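Long-range contacts in uncharacterized protein Rv2277c (Mycobacterium tuberculosis, PDB 5VUG), which probably hydrolyses phosphoric diesters, its crystallised part being a TIM-barrel domain of the glycerophosphodiester phosphodiesterase family: residues D9-I13 against Y257-H261; W43-Q47 against L56-S60; L83-N88 against R100-I106; V235-R239 against I263-A267. All coordinates share one frame. Residues are numbered along the deposited sequence.

Contact 1 (D9-I13 against Y257-H261)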
loop_
_atom_site.group_PDB
_atom_site.type_symbol
_atom_site.label_atom_id
_atom_site.label_comp_id
_atom_site.label_asym_id
_atom_site.label_seq_id
_atom_site.Cartn_x
_atom_site.Cartn_y
_atom_site.Cartn_z
ATOM N N ASP A 9 9.161 -30.557 -0.316
ATOM C CA ASP A 9 10.617 -30.503 -0.249
ATOM C C ASP A 9 11.083 -29.167 0.326
ATOM O O ASP A 9 10.275 -28.367 0.799
ATOM C CB ASP A 9 11.232 -30.733 -1.632
ATOM C CG ASP A 9 10.856 -32.080 -2.221
ATOM O OD1 ASP A 9 9.873 -32.145 -2.993
ATOM O OD2 ASP A 9 11.539 -33.079 -1.903
ATOM N N ASP A 10 12.398 -28.931 0.281
ATOM C CA ASP A 10 12.962 -27.731 0.867
ATOM C C ASP A 10 13.155 -26.651 -0.196
ATOM O O ASP A 10 13.464 -26.950 -1.355
ATOM C CB ASP A 10 14.334 -28.033 1.479
ATOM C CG ASP A 10 14.274 -29.025 2.628
ATOM O OD1 ASP A 10 13.166 -29.396 3.074
ATOM O OD2 ASP A 10 15.362 -29.437 3.087
ATOM N N PRO A 11 13.001 -25.381 0.168
ATOM C CA PRO A 11 13.377 -24.304 -0.761
ATOM C C PRO A 11 14.863 -24.374 -1.088
ATOM O O PRO A 11 15.683 -24.779 -0.262
ATOM C CB PRO A 11 13.047 -23.028 0.027
ATOM C CG PRO A 11 12.030 -23.470 1.057
ATOM C CD PRO A 11 12.416 -24.871 1.418
HETATM N N MSE A 12 15.207 -23.988 -2.316
HETATM C CA MSE A 12 16.608 -23.811 -2.686
HETATM C C MSE A 12 17.258 -22.762 -1.798
HETATM O O MSE A 12 16.674 -21.697 -1.561
HETATM C CB MSE A 12 16.728 -23.333 -4.135
HETATM C CG MSE A 12 16.423 -24.384 -5.181
HETATM SE SE MSE A 12 16.095 -23.493 -6.878
HETATM C CE MSE A 12 17.752 -22.448 -6.994
ATOM N N ILE A 13 18.477 -23.033 -1.338
ATOM C CA ILE A 13 19.253 -22.043 -0.597
ATOM C C ILE A 13 20.114 -21.272 -1.588
ATOM O O ILE A 13 21.009 -21.850 -2.221
ATOM C CB ILE A 13 20.127 -22.703 0.480
ATOM C CG1 ILE A 13 19.275 -23.560 1.427
ATOM C CG2 ILE A 13 20.920 -21.632 1.236
ATOM C CD1 ILE A 13 18.176 -22.800 2.134
ATOM N N TYR A 257 12.733 -18.821 7.440
ATOM C CA TYR A 257 12.860 -20.091 6.730
ATOM C C TYR A 257 11.619 -20.956 6.903
ATOM O O TYR A 257 11.124 -21.539 5.934
ATOM C CB TYR A 257 14.113 -20.847 7.171
ATOM C CG TYR A 257 14.254 -22.167 6.451
ATOM C CD1 TYR A 257 14.663 -22.215 5.114
ATOM C CD2 TYR A 257 13.942 -23.363 7.085
ATOM C CE1 TYR A 257 14.768 -23.421 4.442
ATOM C CE2 TYR A 257 14.049 -24.565 6.433
ATOM C CZ TYR A 257 14.462 -24.596 5.116
ATOM O OH TYR A 257 14.562 -25.808 4.488
ATOM N N ARG A 258 11.090 -21.042 8.128
ATOM C CA ARG A 258 9.904 -21.859 8.360
ATOM C C ARG A 258 8.718 -21.373 7.542
ATOM O O ARG A 258 7.958 -22.186 6.995
ATOM C CB ARG A 258 9.557 -21.864 9.844
ATOM C CG ARG A 258 10.556 -22.645 10.646
ATOM C CD ARG A 258 10.306 -22.535 12.134
ATOM N NE ARG A 258 11.380 -23.203 12.852
ATOM C CZ ARG A 258 11.640 -23.042 14.143
ATOM N NH1 ARG A 258 10.893 -22.229 14.877
ATOM N NH2 ARG A 258 12.650 -23.702 14.697
ATOM N N LEU A 259 8.536 -20.054 7.449
ATOM C CA LEU A 259 7.458 -19.523 6.620
ATOM C C LEU A 259 7.647 -19.921 5.160
ATOM O O LEU A 259 6.723 -20.444 4.525
ATOM C CB LEU A 259 7.367 -18.004 6.780
ATOM C CG LEU A 259 6.399 -17.266 5.851
ATOM C CD1 LEU A 259 4.956 -17.731 6.060
ATOM C CD2 LEU A 259 6.519 -15.774 6.073
ATOM N N ALA A 260 8.853 -19.702 4.620
ATOM C CA ALA A 260 9.136 -20.035 3.222
ATOM C C ALA A 260 8.898 -21.512 2.945
ATOM O O ALA A 260 8.348 -21.883 1.898
ATOM C CB ALA A 260 10.591 -19.691 2.902
ATOM N N HIS A 261 9.321 -22.371 3.872
ATOM C CA HIS A 261 9.131 -23.805 3.715
ATOM C C HIS A 261 7.650 -24.171 3.740
ATOM O O HIS A 261 7.177 -24.954 2.907
ATOM C CB HIS A 261 9.877 -24.518 4.838
ATOM C CG HIS A 261 10.089 -25.972 4.591
ATOM N ND1 HIS A 261 9.063 -26.892 4.641
ATOM C CD2 HIS A 261 11.209 -26.668 4.281
ATOM C CE1 HIS A 261 9.546 -28.093 4.382
ATOM N NE2 HIS A 261 10.845 -27.984 4.162
HETATM O O HOH W 1 9.020 -26.148 1.000
HETATM O O HOH W 2 16.300 -25.790 2.323
#

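Contact 2 (W43-Q47 against L56-S60)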
loop_
_atom_site.group_PDB
_atom_site.type_symbol
_atom_site.label_atom_id
_atom_site.label_comp_id
_atom_site.label_asym_id
_atom_site.label_seq_id
_atom_site.Cartn_x
_atom_site.Cartn_y
_atom_site.Cartn_z
ATOM N N TRP A 43 23.709 -15.929 -6.054
ATOM C CA TRP A 43 23.208 -14.608 -6.429
ATOM C C TRP A 43 24.385 -13.632 -6.422
ATOM O O TRP A 43 25.026 -13.441 -5.386
ATOM C CB TRP A 43 22.142 -14.158 -5.419
ATOM C CG TRP A 43 21.558 -12.787 -5.674
ATOM C CD1 TRP A 43 22.182 -11.567 -5.515
ATOM C CD2 TRP A 43 20.226 -12.499 -6.112
ATOM N NE1 TRP A 43 21.313 -10.548 -5.838
ATOM C CE2 TRP A 43 20.110 -11.089 -6.214
ATOM C CE3 TRP A 43 19.119 -13.293 -6.438
ATOM C CZ2 TRP A 43 18.933 -10.461 -6.630
ATOM C CZ3 TRP A 43 17.949 -12.668 -6.853
ATOM C CH2 TRP A 43 17.868 -11.261 -6.952
ATOM N N LEU A 44 24.655 -13.001 -7.562
ATOM C CA LEU A 44 25.845 -12.175 -7.727
ATOM C C LEU A 44 25.442 -10.827 -8.308
ATOM O O LEU A 44 24.557 -10.760 -9.170
ATOM C CB LEU A 44 26.824 -12.864 -8.687
ATOM C CG LEU A 44 27.268 -14.287 -8.318
ATOM C CD1 LEU A 44 28.055 -14.925 -9.449
ATOM C CD2 LEU A 44 28.071 -14.286 -7.001
ATOM N N THR A 45 26.096 -9.749 -7.867
ATOM C CA THR A 45 25.771 -8.411 -8.358
ATOM C C THR A 45 26.806 -8.014 -9.402
ATOM O O THR A 45 28.007 -8.100 -9.139
ATOM C CB THR A 45 25.783 -7.367 -7.235
ATOM O OG1 THR A 45 25.311 -7.942 -6.013
ATOM C CG2 THR A 45 24.899 -6.196 -7.633
ATOM N N VAL A 46 26.347 -7.564 -10.572
ATOM C CA VAL A 46 27.213 -7.389 -11.738
ATOM C C VAL A 46 27.212 -5.927 -12.187
ATOM O O VAL A 46 26.150 -5.302 -12.309
ATOM C CB VAL A 46 26.806 -8.320 -12.894
ATOM C CG1 VAL A 46 27.877 -8.308 -13.976
ATOM C CG2 VAL A 46 26.559 -9.743 -12.369
ATOM N N GLN A 47 28.410 -5.385 -12.411
ATOM C CA GLN A 47 28.627 -4.079 -13.035
ATOM C C GLN A 47 29.671 -4.261 -14.134
ATOM O O GLN A 47 30.185 -5.362 -14.338
ATOM C CB GLN A 47 28.997 -3.004 -11.993
ATOM C CG GLN A 47 27.891 -2.786 -10.949
ATOM C CD GLN A 47 28.147 -1.578 -10.066
ATOM O OE1 GLN A 47 28.309 -0.462 -10.565
ATOM N NE2 GLN A 47 28.181 -1.790 -8.754
ATOM N N LEU A 56 32.051 -8.339 -10.597
ATOM C CA LEU A 56 31.109 -8.457 -9.485
ATOM C C LEU A 56 31.350 -7.316 -8.505
ATOM O O LEU A 56 32.445 -7.191 -7.949
ATOM C CB LEU A 56 31.242 -9.796 -8.758
ATOM C CG LEU A 56 31.064 -11.070 -9.583
ATOM C CD1 LEU A 56 30.901 -12.255 -8.636
ATOM C CD2 LEU A 56 29.857 -10.956 -10.535
ATOM N N TYR A 57 30.328 -6.484 -8.302
ATOM C CA TYR A 57 30.401 -5.381 -7.350
ATOM C C TYR A 57 28.996 -4.829 -7.158
ATOM O O TYR A 57 28.276 -4.611 -8.137
ATOM C CB TYR A 57 31.377 -4.276 -7.800
ATOM C CG TYR A 57 31.681 -3.336 -6.663
ATOM C CD1 TYR A 57 32.463 -3.755 -5.585
ATOM C CD2 TYR A 57 31.152 -2.053 -6.630
ATOM C CE1 TYR A 57 32.731 -2.911 -4.524
ATOM C CE2 TYR A 57 31.413 -1.202 -5.560
ATOM C CZ TYR A 57 32.200 -1.651 -4.507
ATOM O OH TYR A 57 32.469 -0.861 -3.413
ATOM N N ARG A 58 28.580 -4.649 -5.906
ATOM C CA ARG A 58 27.214 -4.210 -5.605
ATOM C C ARG A 58 27.067 -2.699 -5.384
ATOM O O ARG A 58 26.162 -2.083 -5.967
ATOM C CB ARG A 58 26.627 -5.029 -4.447
ATOM C CG ARG A 58 25.261 -4.591 -3.951
ATOM C CD ARG A 58 25.316 -3.716 -2.716
ATOM N NE ARG A 58 26.129 -4.252 -1.619
ATOM C CZ ARG A 58 26.376 -3.557 -0.510
ATOM N NH1 ARG A 58 25.859 -2.341 -0.377
ATOM N NH2 ARG A 58 27.130 -4.056 0.456
ATOM N N PRO A 59 27.892 -2.057 -4.555
ATOM C CA PRO A 59 27.665 -0.634 -4.263
ATOM C C PRO A 59 27.877 0.258 -5.482
ATOM O O PRO A 59 28.500 -0.117 -6.478
ATOM C CB PRO A 59 28.700 -0.327 -3.175
ATOM C CG PRO A 59 28.958 -1.643 -2.525
ATOM C CD PRO A 59 28.919 -2.629 -3.664
ATOM N N SER A 60 27.357 1.482 -5.385
ATOM C CA SER A 60 27.554 2.418 -6.487
ATOM C C SER A 60 28.989 2.942 -6.541
ATOM O O SER A 60 29.483 3.277 -7.625
ATOM C CB SER A 60 26.537 3.553 -6.415
ATOM O OG SER A 60 26.629 4.227 -5.176
HETATM O O HOH W 3 29.628 1.754 -9.892
#

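Contact 3 (L83-N88 against R100-I106)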
loop_
_atom_site.group_PDB
_atom_site.type_symbol
_atom_site.label_atom_id
_atom_site.label_comp_id
_atom_site.label_asym_id
_atom_site.label_seq_id
_atom_site.Cartn_x
_atom_site.Cartn_y
_atom_site.Cartn_z
ATOM N N LEU A 83 42.023 -4.029 -6.858
ATOM C CA LEU A 83 41.386 -3.549 -5.637
ATOM C C LEU A 83 41.006 -4.713 -4.736
ATOM O O LEU A 83 40.608 -5.784 -5.207
ATOM C CB LEU A 83 40.141 -2.718 -5.959
ATOM C CG LEU A 83 40.383 -1.479 -6.824
ATOM C CD1 LEU A 83 39.049 -0.780 -7.146
ATOM C CD2 LEU A 83 41.359 -0.524 -6.139
ATOM N N ASN A 84 41.123 -4.492 -3.431
ATOM C CA ASN A 84 40.805 -5.501 -2.426
ATOM C C ASN A 84 39.364 -5.274 -1.979
ATOM O O ASN A 84 39.081 -4.338 -1.227
ATOM C CB ASN A 84 41.781 -5.365 -1.262
ATOM C CG ASN A 84 41.524 -6.369 -0.160
ATOM O OD1 ASN A 84 40.600 -7.178 -0.238
ATOM N ND2 ASN A 84 42.360 -6.335 0.869
ATOM N N ALA A 85 38.446 -6.137 -2.443
ATOM C CA ALA A 85 37.027 -6.070 -2.092
ATOM C C ALA A 85 36.722 -6.641 -0.707
ATOM O O ALA A 85 35.546 -6.759 -0.335
ATOM C CB ALA A 85 36.183 -6.782 -3.157
ATOM N N GLY A 86 37.742 -7.021 0.053
ATOM C CA GLY A 86 37.591 -7.360 1.451
ATOM C C GLY A 86 38.013 -6.250 2.383
ATOM O O GLY A 86 38.116 -6.474 3.596
ATOM N N TRP A 87 38.246 -5.051 1.849
ATOM C CA TRP A 87 38.887 -3.979 2.609
ATOM C C TRP A 87 38.116 -3.629 3.872
ATOM O O TRP A 87 38.719 -3.320 4.908
ATOM C CB TRP A 87 38.981 -2.743 1.727
ATOM C CG TRP A 87 39.829 -1.648 2.283
ATOM C CD1 TRP A 87 39.403 -0.461 2.819
ATOM C CD2 TRP A 87 41.253 -1.621 2.326
ATOM N NE1 TRP A 87 40.483 0.299 3.199
ATOM C CE2 TRP A 87 41.631 -0.392 2.907
ATOM C CE3 TRP A 87 42.250 -2.517 1.932
ATOM C CZ2 TRP A 87 42.958 -0.039 3.095
ATOM C CZ3 TRP A 87 43.569 -2.162 2.124
ATOM C CH2 TRP A 87 43.910 -0.938 2.705
ATOM N N ASN A 88 36.783 -3.660 3.806
ATOM C CA ASN A 88 35.929 -3.217 4.902
ATOM C C ASN A 88 35.130 -4.342 5.545
ATOM O O ASN A 88 34.274 -4.076 6.400
ATOM C CB ASN A 88 35.011 -2.092 4.426
ATOM C CG ASN A 88 35.773 -0.805 4.188
ATOM O OD1 ASN A 88 36.750 -0.516 4.896
ATOM N ND2 ASN A 88 35.354 -0.028 3.183
ATOM N N ARG A 100 42.097 -7.172 5.006
ATOM C CA ARG A 100 43.066 -6.173 4.560
ATOM C C ARG A 100 44.445 -6.783 4.369
ATOM O O ARG A 100 45.234 -6.283 3.560
ATOM C CB ARG A 100 43.148 -5.018 5.548
ATOM C CG ARG A 100 41.920 -4.179 5.516
ATOM C CD ARG A 100 42.151 -2.776 6.012
ATOM N NE ARG A 100 40.870 -2.094 5.967
ATOM C CZ ARG A 100 40.588 -0.947 6.561
ATOM N NH1 ARG A 100 41.512 -0.305 7.277
ATOM N NH2 ARG A 100 39.370 -0.449 6.431
ATOM N N GLN A 101 44.750 -7.854 5.094
ATOM C CA GLN A 101 46.032 -8.526 4.968
ATOM C C GLN A 101 45.961 -9.792 4.127
ATOM O O GLN A 101 47.006 -10.391 3.849
ATOM C CB GLN A 101 46.602 -8.851 6.355
ATOM C CG GLN A 101 46.080 -7.954 7.477
ATOM C CD GLN A 101 46.362 -6.474 7.252
ATOM O OE1 GLN A 101 47.253 -6.103 6.485
ATOM N NE2 GLN A 101 45.594 -5.622 7.922
ATOM N N ARG A 102 44.755 -10.215 3.714
ATOM C CA ARG A 102 44.563 -11.387 2.856
ATOM C C ARG A 102 43.518 -10.972 1.822
ATOM O O ARG A 102 42.333 -11.279 1.960
ATOM C CB ARG A 102 44.113 -12.616 3.653
ATOM C CG ARG A 102 43.975 -13.900 2.819
ATOM C CD ARG A 102 42.512 -14.271 2.542
ATOM N NE ARG A 102 42.377 -15.490 1.741
ATOM C CZ ARG A 102 42.041 -15.514 0.453
ATOM N NH1 ARG A 102 41.795 -14.386 -0.199
ATOM N NH2 ARG A 102 41.945 -16.676 -0.184
ATOM N N ALA A 103 43.973 -10.276 0.780
ATOM C CA ALA A 103 43.056 -9.599 -0.130
ATOM C C ALA A 103 42.133 -10.579 -0.845
ATOM O O ALA A 103 42.540 -11.677 -1.244
ATOM C CB ALA A 103 43.833 -8.785 -1.162
ATOM N N THR A 104 40.870 -10.170 -0.986
ATOM C CA THR A 104 39.894 -10.831 -1.845
ATOM C C THR A 104 39.556 -9.846 -2.960
ATOM O O THR A 104 38.740 -8.931 -2.754
ATOM C CB THR A 104 38.635 -11.193 -1.045
ATOM O OG1 THR A 104 38.127 -10.024 -0.384
ATOM C CG2 THR A 104 38.937 -12.257 0.009
ATOM N N PRO A 105 40.165 -9.965 -4.140
ATOM C CA PRO A 105 40.006 -8.925 -5.165
ATOM C C PRO A 105 38.630 -8.956 -5.813
ATOM O O PRO A 105 37.886 -9.932 -5.726
ATOM C CB PRO A 105 41.090 -9.266 -6.194
ATOM C CG PRO A 105 41.387 -10.705 -5.987
ATOM C CD PRO A 105 41.138 -10.996 -4.531
ATOM N N ILE A 106 38.305 -7.864 -6.499
ATOM C CA ILE A 106 37.127 -7.861 -7.373
ATOM C C ILE A 106 37.325 -8.895 -8.474
ATOM O O ILE A 106 38.313 -8.814 -9.219
ATOM C CB ILE A 106 36.883 -6.480 -7.998
ATOM C CG1 ILE A 106 36.540 -5.438 -6.928
ATOM C CG2 ILE A 106 35.794 -6.567 -9.079
ATOM C CD1 ILE A 106 36.427 -4.020 -7.488
#

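Contact 4 (V235-R239 against I263-A267)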
loop_
_atom_site.group_PDB
_atom_site.type_symbol
_atom_site.label_atom_id
_atom_site.label_comp_id
_atom_site.label_asym_id
_atom_site.label_seq_id
_atom_site.Cartn_x
_atom_site.Cartn_y
_atom_site.Cartn_z
ATOM N N VAL A 235 1.520 -17.463 -3.271
ATOM C CA VAL A 235 2.379 -18.436 -3.948
ATOM C C VAL A 235 1.577 -19.207 -4.990
ATOM O O VAL A 235 2.004 -19.366 -6.140
ATOM C CB VAL A 235 3.062 -19.372 -2.934
ATOM C CG1 VAL A 235 3.777 -20.506 -3.658
ATOM C CG2 VAL A 235 4.047 -18.594 -2.076
ATOM N N ASP A 236 0.386 -19.676 -4.606
ATOM C CA ASP A 236 -0.461 -20.407 -5.543
ATOM C C ASP A 236 -0.844 -19.548 -6.742
ATOM O O ASP A 236 -0.892 -20.042 -7.876
ATOM C CB ASP A 236 -1.710 -20.928 -4.838
ATOM C CG ASP A 236 -2.728 -21.515 -5.813
ATOM O OD1 ASP A 236 -3.601 -20.764 -6.315
ATOM O OD2 ASP A 236 -2.641 -22.728 -6.099
ATOM N N CYS A 237 -1.151 -18.269 -6.513
ATOM C CA CYS A 237 -1.432 -17.363 -7.626
ATOM C C CYS A 237 -0.268 -17.327 -8.617
ATOM O O CYS A 237 -0.468 -17.441 -9.834
ATOM C CB CYS A 237 -1.759 -15.964 -7.095
ATOM S SG CYS A 237 -1.552 -14.610 -8.284
ATOM N N PHE A 238 0.962 -17.187 -8.113
ATOM C CA PHE A 238 2.119 -17.120 -9.007
ATOM C C PHE A 238 2.342 -18.438 -9.743
ATOM O O PHE A 238 2.629 -18.442 -10.947
ATOM C CB PHE A 238 3.381 -16.747 -8.221
ATOM C CG PHE A 238 3.587 -15.261 -8.055
ATOM C CD1 PHE A 238 2.709 -14.503 -7.293
ATOM C CD2 PHE A 238 4.669 -14.626 -8.653
ATOM C CE1 PHE A 238 2.910 -13.134 -7.138
ATOM C CE2 PHE A 238 4.879 -13.263 -8.501
ATOM C CZ PHE A 238 3.998 -12.515 -7.749
ATOM N N ARG A 239 2.192 -19.566 -9.048
ATOM C CA ARG A 239 2.744 -20.822 -9.536
ATOM C C ARG A 239 1.748 -21.751 -10.210
ATOM O O ARG A 239 2.169 -22.606 -11.001
ATOM C CB ARG A 239 3.420 -21.579 -8.392
ATOM C CG ARG A 239 4.730 -20.951 -7.980
ATOM C CD ARG A 239 5.616 -21.993 -7.372
ATOM N NE ARG A 239 5.122 -22.367 -6.059
ATOM C CZ ARG A 239 5.243 -23.578 -5.539
ATOM N NH1 ARG A 239 4.766 -23.828 -4.327
ATOM N NH2 ARG A 239 5.829 -24.540 -6.243
ATOM N N ILE A 263 4.994 -22.403 3.038
ATOM C CA ILE A 263 4.229 -21.935 1.884
ATOM C C ILE A 263 4.792 -22.425 0.558
ATOM O O ILE A 263 4.172 -22.188 -0.489
ATOM C CB ILE A 263 4.025 -20.406 1.898
ATOM C CG1 ILE A 263 5.349 -19.670 1.642
ATOM C CG2 ILE A 263 3.412 -19.977 3.222
ATOM C CD1 ILE A 263 5.227 -18.152 1.711
ATOM N N GLY A 264 5.937 -23.097 0.563
ATOM C CA GLY A 264 6.449 -23.688 -0.657
ATOM C C GLY A 264 7.171 -22.746 -1.598
ATOM O O GLY A 264 7.094 -22.931 -2.818
ATOM N N LEU A 265 7.865 -21.732 -1.081
ATOM C CA LEU A 265 8.729 -20.942 -1.949
ATOM C C LEU A 265 9.778 -21.841 -2.595
ATOM O O LEU A 265 10.331 -22.739 -1.957
ATOM C CB LEU A 265 9.436 -19.846 -1.156
ATOM C CG LEU A 265 8.573 -18.761 -0.517
ATOM C CD1 LEU A 265 9.463 -17.686 0.107
ATOM C CD2 LEU A 265 7.608 -18.152 -1.529
ATOM N N ASP A 266 10.055 -21.586 -3.873
ATOM C CA ASP A 266 11.053 -22.377 -4.583
ATOM C C ASP A 266 12.454 -22.125 -4.051
ATOM O O ASP A 266 13.317 -23.012 -4.139
ATOM C CB ASP A 266 11.004 -22.072 -6.077
ATOM C CG ASP A 266 9.706 -22.507 -6.704
ATOM O OD1 ASP A 266 9.577 -23.700 -7.058
ATOM O OD2 ASP A 266 8.806 -21.663 -6.808
ATOM N N ALA A 267 12.704 -20.928 -3.518
ATOM C CA ALA A 267 14.048 -20.540 -3.119
ATOM C C ALA A 267 13.974 -19.482 -2.030
ATOM O O ALA A 267 12.988 -18.738 -1.923
ATOM C CB ALA A 267 14.820 -19.970 -4.321
#

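Contact 1 (D9-I13 against Y257-H261)
In this TIM barrel the chain enters its first strand, 12-16, against one of the outer helices, 254-263. P11 is the main bump: its CA-to-CB bond points at the helix, and its ring sits in a hollow formed by Y257, A260 and H261. P11 CD lies 3.6 Å from H261 CD2 and 4.1 Å from Y257 CE1, while P11 CG reaches A260 CB at 4.4 Å. A260, small and turned toward the strand entrance, lets the ring come close to the helix. I13 extends the apolar seam, its CD1 4.2 Å from Y257 CE1. Polar groups border this packing: one water donates to D9 O at 2.6 Å and to H261 O at 2.9 Å, and another lies 2.8 Å from both P11 O and Y257 OH. D10, whose other carboxylate oxygen belongs to a salt bridge with R280, curls its end back to the helix, where H261 NE2 donates to D10 OD1 over 2.9 Å at the edge of the imidazole.

Contact 2 (W43-Q47 against L56-S60)
Strand residues 43-47 run extended, whereas 56-60 leave the end of strand 54-56 and swing away, so that the end-to-end directions of the touching parts are 75° apart. V46 and L56 form an antiparallel non-hydrogen-bonded pair with CA atoms 4.6 Å apart. Next to it T45 O accepts from Y57 N at 2.9 Å and also receives a CA-H...O contact from L56 CA at 3.1 Å. Beyond Y57 N no further backbone bond joins the two segments, and the side chain of Q47 takes over. Its amide NE2 donates to two carbonyls of the departing chain, Y57 O at 2.9 Å and P59 O at 2.8 Å, while a water bridges Q47 OE1 and S60 O, 2.7 Å from each. One glutamine thus ties the departing chain to the strand. L56 packs its CD1 3.8 Å from L44 CD2 and its CD2 4.0 Å from V46 CG2, a cluster covered by helices 28-36 and 109-114. T45 points toward 56-60, its OG1 3.6 Å from R58 CB; the R58 guanidinium leads away to a salt bridge with E25, and Y57 OH bonds to D61 O. The arrangement is a beta hairpin grafted onto a parallel TIM-barrel strand: 41-48 pairs with 12-16 and 121-125 in the barrel, while 54-56 turns back along it, and a bound glycerol lies about 6 Å from the T45 side chain.

Contact 3 (L83-N88 against R100-I106)
An Asx turn overlapping a type I beta turn, N84 to W87, forms the centre of this contact within the long connection between helices 77-80 and 109-114. N84 OD1 accepts from G86 N at 2.9 Å inside the turn and from T104 N at 3.1 Å across the contact, so one carboxamide oxygen ties both segments together. The backbones form a single bridge at N84 and P105, flanked by two weak hydrogen bonds: A85 N to T104 O at 2.8 Å and I106 N to L83 O at 3.4 Å. G86 lies tight against T104, where a CB would clash with OG1. Apolar contacts close this end, I106 CG1 meeting A85 CB at 4.0 Å and I106 CD1 meeting L83 CD1 at 4.2 Å. At the other end the R100 guanidinium lies flat on W87 in a cation-pi stack, CZ 3.9 Å from the centroid of the five-membered ring, with R100 CD over the six-membered ring. R100 NE donates to W87 O at 2.7 Å and NH2 to N88 OD1 at 3.0 Å, while N88 ND2 bonds to T64 O. Together these bonds close the neck of a long irregular loop, joined there by an Asx turn and an arginine-tryptophan cation-pi stack.

Contact 4 (V235-R239 against I263-A267)
Helix 232-239 of the TIM barrel packs its last turn against the Schellman motif that ends the next helix, 254-263, and leads into strand 267-270. G264 is the C' glycine of that motif: its phi of 80° suits glycine, and a CB would come tight against R239 NH1. V235, in the t rotamer, points at the turn and places CG2 3.6 Å from L265 CD2 and 4.0 Å from I263 CD1, while its CG1 meets I263 O at 3.6 Å. L265 starts away from the helix, but its m,t conformation brings the end back to V235. One turn beyond V235, R239 bends at chi1 and chi3, both m, laying its guanidinium face over G264 O. R239 NH1 is 2.9 Å from G264 O, though the angle is too poor for a hydrogen bond. D266 OD2 accepts from V246 N on strand 245-249. The same oxygen makes a long salt bridge with R239 NE at 3.8 Å, well out of the guanidinium plane.

In the fold
Along the chain, contacts 2 and 3 follow in series between the segments of contact 1, and contact 4 crosses it. Contacts 1 and 4, with centres about 10 Å apart, meet where strands 12-16 and 267-270 start side by side: M12 N lies 2.8 Å from D266 O, and helix 254-263 serves both. This joins the first barrel strand to the last, closing the ring. Contact 2 lies about 25 Å from contact 1 between centres, on the neighbouring strand 41-48. Contact 3, its centre about 15 Å from that of contact 2, touches it through I106 CG2 and L56 O, 3.6 Å apart, and lies across the chain's centre from contact 4, about 38 Å away between centres.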